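Local coordinates for protein pyridoxine 4-oxidase (Mesorhizobium loti, PDB 4HA6) that catalyses the FAD-dependent oxidation of the 4-hydroxymethyl group of pyridoxine to the aldehyde pyridoxal, as a member of the GMC oxidoreductase family, at residues A[284-297]-A[440-452]. Residues are numbered along the deposited sequence; the frame is centred on the assembly and turned at random. Where two conformers were deposited one is given.
Sequences DIGRNLQDHLLGAG and SVITHHHPCGTCR. With PXM (4-(aminomethyl)-5-(hydroxymethyl)-2-methylpyridin-3-ol), chain J; FAD (flavin-adenine dinucleotide), chain B.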
# COMPACT_ATOMS: atom_id res chain seq x y z
N ASP A 284 7.40 -2.40 20.32
CA ASP A 284 6.44 -2.03 19.28
C ASP A 284 6.82 -2.45 17.86
O ASP A 284 6.06 -2.19 16.92
CB ASP A 284 6.11 -0.53 19.35
CG ASP A 284 5.01 -0.22 20.35
OD1 ASP A 284 4.73 -1.08 21.22
OD2 ASP A 284 4.44 0.89 20.27
N ILE A 285 7.99 -3.08 17.70
CA ILE A 285 8.38 -3.58 16.39
C ILE A 285 7.49 -4.73 15.98
O ILE A 285 7.37 -5.74 16.70
CB ILE A 285 9.87 -4.01 16.34
CG1 ILE A 285 10.77 -2.76 16.28
CG2 ILE A 285 10.14 -4.88 15.09
CD1 ILE A 285 12.25 -3.05 16.41
N GLY A 286 6.84 -4.59 14.82
CA GLY A 286 5.92 -5.62 14.38
C GLY A 286 4.47 -5.36 14.79
O GLY A 286 3.57 -5.99 14.24
N ARG A 287 4.25 -4.46 15.75
CA ARG A 287 2.90 -4.16 16.22
C ARG A 287 2.30 -3.00 15.41
O ARG A 287 2.96 -2.48 14.50
CB ARG A 287 2.93 -3.83 17.73
CG ARG A 287 3.40 -5.01 18.59
CD ARG A 287 2.96 -4.88 20.05
NE ARG A 287 1.51 -4.88 20.17
CZ ARG A 287 0.74 -5.97 20.08
NH1 ARG A 287 1.29 -7.16 19.87
NH2 ARG A 287 -0.58 -5.86 20.19
N ASN A 288 1.06 -2.60 15.72
CA ASN A 288 0.38 -1.52 14.98
C ASN A 288 0.13 -1.89 13.51
O ASN A 288 -0.10 -1.01 12.67
CB ASN A 288 1.19 -0.19 15.09
CG ASN A 288 0.48 1.05 14.46
OD1 ASN A 288 1.01 1.72 13.54
ND2 ASN A 288 -0.71 1.36 14.97
N LEU A 289 0.17 -3.19 13.19
CA LEU A 289 -0.05 -3.62 11.80
C LEU A 289 -1.46 -3.28 11.33
O LEU A 289 -2.45 -3.68 11.98
CB LEU A 289 0.19 -5.13 11.61
CG LEU A 289 -0.31 -5.70 10.26
CD1 LEU A 289 0.54 -5.19 9.13
CD2 LEU A 289 -0.36 -7.25 10.22
N GLN A 290 -1.56 -2.57 10.21
CA GLN A 290 -2.86 -2.22 9.62
C GLN A 290 -2.95 -2.66 8.16
O GLN A 290 -1.93 -2.78 7.49
CB GLN A 290 -3.08 -0.71 9.69
CG GLN A 290 -3.16 -0.17 11.11
CD GLN A 290 -2.84 1.30 11.16
OE1 GLN A 290 -3.61 2.13 10.66
NE2 GLN A 290 -1.69 1.64 11.73
N ASP A 291 -4.17 -2.84 7.66
CA ASP A 291 -4.39 -3.15 6.26
C ASP A 291 -5.82 -2.74 5.92
O ASP A 291 -6.65 -2.56 6.82
CB ASP A 291 -4.16 -4.64 5.99
CG ASP A 291 -4.39 -5.03 4.52
OD1 ASP A 291 -4.15 -4.21 3.60
OD2 ASP A 291 -4.81 -6.20 4.29
N HIS A 292 -6.11 -2.56 4.63
CA HIS A 292 -7.48 -2.27 4.19
C HIS A 292 -8.10 -3.59 3.76
O HIS A 292 -7.40 -4.47 3.27
CB HIS A 292 -7.50 -1.31 3.00
CG HIS A 292 -7.38 0.14 3.35
ND1 HIS A 292 -6.46 0.97 2.76
CD2 HIS A 292 -8.09 0.91 4.20
CE1 HIS A 292 -6.59 2.19 3.24
NE2 HIS A 292 -7.58 2.18 4.12
N LEU A 293 -9.42 -3.71 3.93
CA LEU A 293 -10.20 -4.81 3.38
C LEU A 293 -11.16 -4.31 2.30
O LEU A 293 -11.62 -3.16 2.34
CB LEU A 293 -11.01 -5.50 4.47
CG LEU A 293 -10.23 -6.34 5.48
CD1 LEU A 293 -11.10 -6.68 6.68
CD2 LEU A 293 -9.73 -7.60 4.80
N LEU A 294 -11.46 -5.19 1.33
CA LEU A 294 -12.57 -4.96 0.42
C LEU A 294 -13.49 -6.18 0.44
O LEU A 294 -13.01 -7.32 0.38
CB LEU A 294 -12.08 -4.71 -1.00
CG LEU A 294 -11.39 -3.37 -1.24
CD1 LEU A 294 -10.80 -3.29 -2.64
CD2 LEU A 294 -12.39 -2.24 -1.01
N GLY A 295 -14.79 -5.95 0.53
CA GLY A 295 -15.75 -7.02 0.44
C GLY A 295 -15.88 -7.46 -1.01
O GLY A 295 -16.22 -6.65 -1.89
N ALA A 296 -15.62 -8.74 -1.26
CA ALA A 296 -15.68 -9.29 -2.61
C ALA A 296 -16.76 -10.37 -2.70
O ALA A 296 -16.48 -11.54 -2.48
CB ALA A 296 -14.32 -9.89 -3.00
N GLY A 297 -17.99 -9.96 -3.00
CA GLY A 297 -18.31 -8.56 -3.25
C GLY A 297 -19.81 -8.41 -3.41
O GLY A 297 -20.54 -9.41 -3.37
N SER A 440 -16.69 -12.61 2.82
CA SER A 440 -16.40 -11.96 1.54
C SER A 440 -15.15 -11.07 1.52
O SER A 440 -14.55 -10.85 0.44
CB SER A 440 -17.61 -11.15 1.08
OG SER A 440 -17.78 -10.01 1.90
N VAL A 441 -14.76 -10.51 2.67
CA VAL A 441 -13.65 -9.56 2.67
C VAL A 441 -12.32 -10.19 2.21
O VAL A 441 -11.99 -11.33 2.56
CB VAL A 441 -13.46 -8.85 4.04
CG1 VAL A 441 -14.61 -7.86 4.31
CG2 VAL A 441 -13.33 -9.86 5.18
N ILE A 442 -11.56 -9.43 1.41
CA ILE A 442 -10.19 -9.81 1.05
C ILE A 442 -9.28 -8.61 1.31
O ILE A 442 -9.78 -7.50 1.50
CB ILE A 442 -10.10 -10.18 -0.44
CG1 ILE A 442 -10.68 -9.07 -1.31
CG2 ILE A 442 -10.83 -11.51 -0.72
CD1 ILE A 442 -10.73 -9.43 -2.78
N THR A 443 -7.96 -8.82 1.32
CA THR A 443 -7.02 -7.71 1.51
C THR A 443 -7.03 -6.72 0.33
O THR A 443 -7.13 -7.13 -0.84
CB THR A 443 -5.56 -8.19 1.77
OG1 THR A 443 -4.68 -7.06 1.84
CG2 THR A 443 -5.07 -9.12 0.67
N HIS A 444 -6.92 -5.44 0.65
CA HIS A 444 -6.85 -4.39 -0.37
C HIS A 444 -5.38 -4.14 -0.74
O HIS A 444 -5.10 -3.29 -1.59
CB HIS A 444 -7.50 -3.12 0.17
CG HIS A 444 -7.87 -2.10 -0.87
ND1 HIS A 444 -7.29 -2.04 -2.12
CD2 HIS A 444 -8.75 -1.07 -0.82
CE1 HIS A 444 -7.80 -1.02 -2.80
NE2 HIS A 444 -8.69 -0.42 -2.03
N HIS A 445 -4.46 -4.86 -0.09
CA HIS A 445 -3.06 -4.84 -0.30
C HIS A 445 -2.31 -3.67 0.23
O HIS A 445 -1.38 -3.26 -0.38
CB HIS A 445 -2.71 -5.01 -1.78
CG HIS A 445 -3.20 -6.25 -2.36
ND1 HIS A 445 -4.28 -6.31 -3.06
CD2 HIS A 445 -2.78 -7.52 -2.21
CE1 HIS A 445 -4.51 -7.53 -3.38
NE2 HIS A 445 -3.60 -8.26 -2.86
N HIS A 446 -2.69 -3.14 1.37
CA HIS A 446 -2.07 -1.95 1.94
C HIS A 446 -1.49 -2.16 3.35
O HIS A 446 -1.80 -1.37 4.24
CB HIS A 446 -3.10 -0.81 2.00
CG HIS A 446 -3.78 -0.54 0.70
ND1 HIS A 446 -5.07 -0.09 0.61
CD2 HIS A 446 -3.34 -0.68 -0.58
CE1 HIS A 446 -5.41 0.04 -0.66
NE2 HIS A 446 -4.37 -0.30 -1.40
N PRO A 447 -0.65 -3.21 3.54
CA PRO A 447 -0.08 -3.41 4.88
C PRO A 447 0.87 -2.27 5.24
O PRO A 447 1.57 -1.78 4.35
CB PRO A 447 0.70 -4.72 4.75
CG PRO A 447 1.08 -4.79 3.30
CD PRO A 447 -0.10 -4.17 2.56
N CYS A 448 0.87 -1.87 6.52
CA CYS A 448 1.67 -0.74 6.99
C CYS A 448 1.68 -0.68 8.52
O CYS A 448 0.92 -1.41 9.17
CB CYS A 448 1.11 0.58 6.42
SG CYS A 448 -0.47 1.16 7.19
N GLY A 449 2.55 0.15 9.09
CA GLY A 449 2.47 0.50 10.51
C GLY A 449 3.36 -0.24 11.50
O GLY A 449 3.37 0.07 12.69
N THR A 450 4.13 -1.21 11.00
CA THR A 450 4.83 -2.16 11.87
C THR A 450 6.15 -1.63 12.44
O THR A 450 6.80 -2.31 13.24
CB THR A 450 5.12 -3.46 11.09
OG1 THR A 450 5.67 -3.13 9.80
CG2 THR A 450 3.82 -4.24 10.91
N CYS A 451 6.56 -0.45 11.99
CA CYS A 451 7.69 0.23 12.59
C CYS A 451 7.22 1.66 12.84
O CYS A 451 7.79 2.61 12.30
CB CYS A 451 8.91 0.21 11.67
SG CYS A 451 9.64 -1.47 11.38
N ARG A 452 6.18 1.82 13.65
CA ARG A 452 5.46 3.11 13.67
C ARG A 452 6.31 4.30 14.08
O ARG A 452 7.11 4.25 15.04
CB ARG A 452 4.17 3.05 14.51
CG ARG A 452 4.40 3.04 16.00
CD ARG A 452 3.11 3.05 16.83
NE ARG A 452 3.50 2.88 18.22
CZ ARG A 452 3.88 3.88 19.02
NH1 ARG A 452 3.88 5.12 18.56
NH2 ARG A 452 4.24 3.64 20.27
N1 PXM J . -8.68 -3.54 -6.11
C2 PXM J . -7.74 -4.07 -5.33
C2A PXM J . -7.87 -5.45 -4.75
C3 PXM J . -6.63 -3.29 -5.07
O3 PXM J . -5.63 -3.79 -4.27
C4 PXM J . -6.49 -1.99 -5.61
C5 PXM J . -7.54 -1.48 -6.43
C5A PXM J . -7.58 -0.12 -7.11
O5 PXM J . -6.83 0.90 -6.56
C6 PXM J . -8.63 -2.32 -6.65
C4A PXM J . -5.24 -1.23 -5.26
N4 PXM J . -4.93 -1.23 -3.86
PA FAD B . 7.72 -2.63 -1.34
O1A FAD B . 7.41 -1.78 -2.56
O2A FAD B . 6.95 -3.90 -1.14
O5B FAD B . 9.31 -2.97 -1.39
C5B FAD B . 9.96 -3.93 -0.57
C4B FAD B . 11.17 -4.38 -1.36
O4B FAD B . 12.23 -4.82 -0.51
C3B FAD B . 10.82 -5.55 -2.27
O3B FAD B . 11.40 -5.26 -3.55
C2B FAD B . 11.49 -6.76 -1.62
O2B FAD B . 11.88 -7.74 -2.60
C1B FAD B . 12.68 -6.13 -0.91
N9A FAD B . 13.13 -6.84 0.33
C8A FAD B . 12.35 -7.34 1.31
N7A FAD B . 13.11 -7.90 2.29
C5A FAD B . 14.41 -7.76 1.94
C6A FAD B . 15.73 -8.12 2.54
N6A FAD B . 15.80 -8.76 3.75
N1A FAD B . 16.85 -7.78 1.84
C2A FAD B . 16.79 -7.14 0.66
N3A FAD B . 15.62 -6.78 0.07
C4A FAD B . 14.42 -7.06 0.65
N1 FAD B . -1.01 0.93 -3.70
C2 FAD B . -1.62 1.97 -4.30
O2 FAD B . -1.46 3.11 -3.82
N3 FAD B . -2.41 1.81 -5.38
C4 FAD B . -2.64 0.61 -5.94
O4 FAD B . -3.39 0.49 -6.94
C4X FAD B . -2.00 -0.58 -5.34
N5 FAD B . -2.18 -1.82 -5.83
C5X FAD B . -1.56 -2.89 -5.27
C6 FAD B . -1.75 -4.17 -5.79
C7 FAD B . -1.11 -5.26 -5.22
C7M FAD B . -1.32 -6.64 -5.80
C8 FAD B . -0.22 -5.07 -4.04
C8M FAD B . 0.46 -6.26 -3.42
C9 FAD B . -0.03 -3.80 -3.51
C9A FAD B . -0.67 -2.71 -4.09
N10 FAD B . -0.49 -1.42 -3.56
C10 FAD B . -1.14 -0.33 -4.16
C1' FAD B . 0.37 -1.22 -2.39
C2' FAD B . 1.71 -0.59 -2.73
O2' FAD B . 2.28 -1.25 -3.88
C3' FAD B . 2.62 -0.77 -1.51
O3' FAD B . 1.93 -0.26 -0.36
C4' FAD B . 3.94 -0.05 -1.69
O4' FAD B . 4.57 -0.55 -2.88
C5' FAD B . 4.85 -0.25 -0.47
O5' FAD B . 6.19 0.05 -0.86
P FAD B . 7.39 -0.20 0.16
O1P FAD B . 8.64 0.53 -0.29
O2P FAD B . 6.90 -0.01 1.58
O3P FAD B . 7.62 -1.79 0.02
O HOH W 1 4.91 -0.36 15.30
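With CG of D291 turned opposite its backbone N (chi1 179°) and OG1 of T443 likewise (chi1 176°), the two side chains cross at about a right angle, and T443 OG1 donates to the syn lone pair of D291 OD2 at 2.6 Å. This pairing lies between two antiparallel ladders of the GMC oxidoreductase fold: strand 293-295 beside strand 441-443, and a lone bridge of Q290 with C448. D291 OD1 meanwhile takes H446 N at 2.9 Å and Y388 gives OD2 a second hydrogen bond, so the carboxylate holds the turn of the histidine-rich loop from both oxygens. T443 OG1 also accepts from H445 N in an ST turn.

The loop presents three histidines to pyridoxamine. H292 ND1 meets H446 ND1 at 2.8 Å in a hydrogen bond that either ring could donate, the two imidazoles rim to rim with their planes 89° apart. Because NE2 of H292 is bonded to T363 O, that ring is held at both nitrogens and probably fixes the rotation of H446, whose NE2 lies 2.7 Å from PXM N4. L294 CD1 sits over the centre of one face of the H444 ring in a CH-pi contact, 3.5 Å from the centroid; H446 CE1 covers the opposite face. H445 ND1 donates to PXM O3, while FAD C7M lies over one face of its ring.

Far from the bound pyridoxamine, R452 approaches D284 side-on. NE and NH2 both reach D284 OD2, NH2 at 2.8 Å and nearly in line with the C-O bond, and NH2 also forms a salt bridge with D456. Replacing R452 with an alanine would probably leave both carboxylates without this cationic mate. The backbone N of R452 donates to a water, 3.0 Å away, that also contacts D284 O at 2.7 Å.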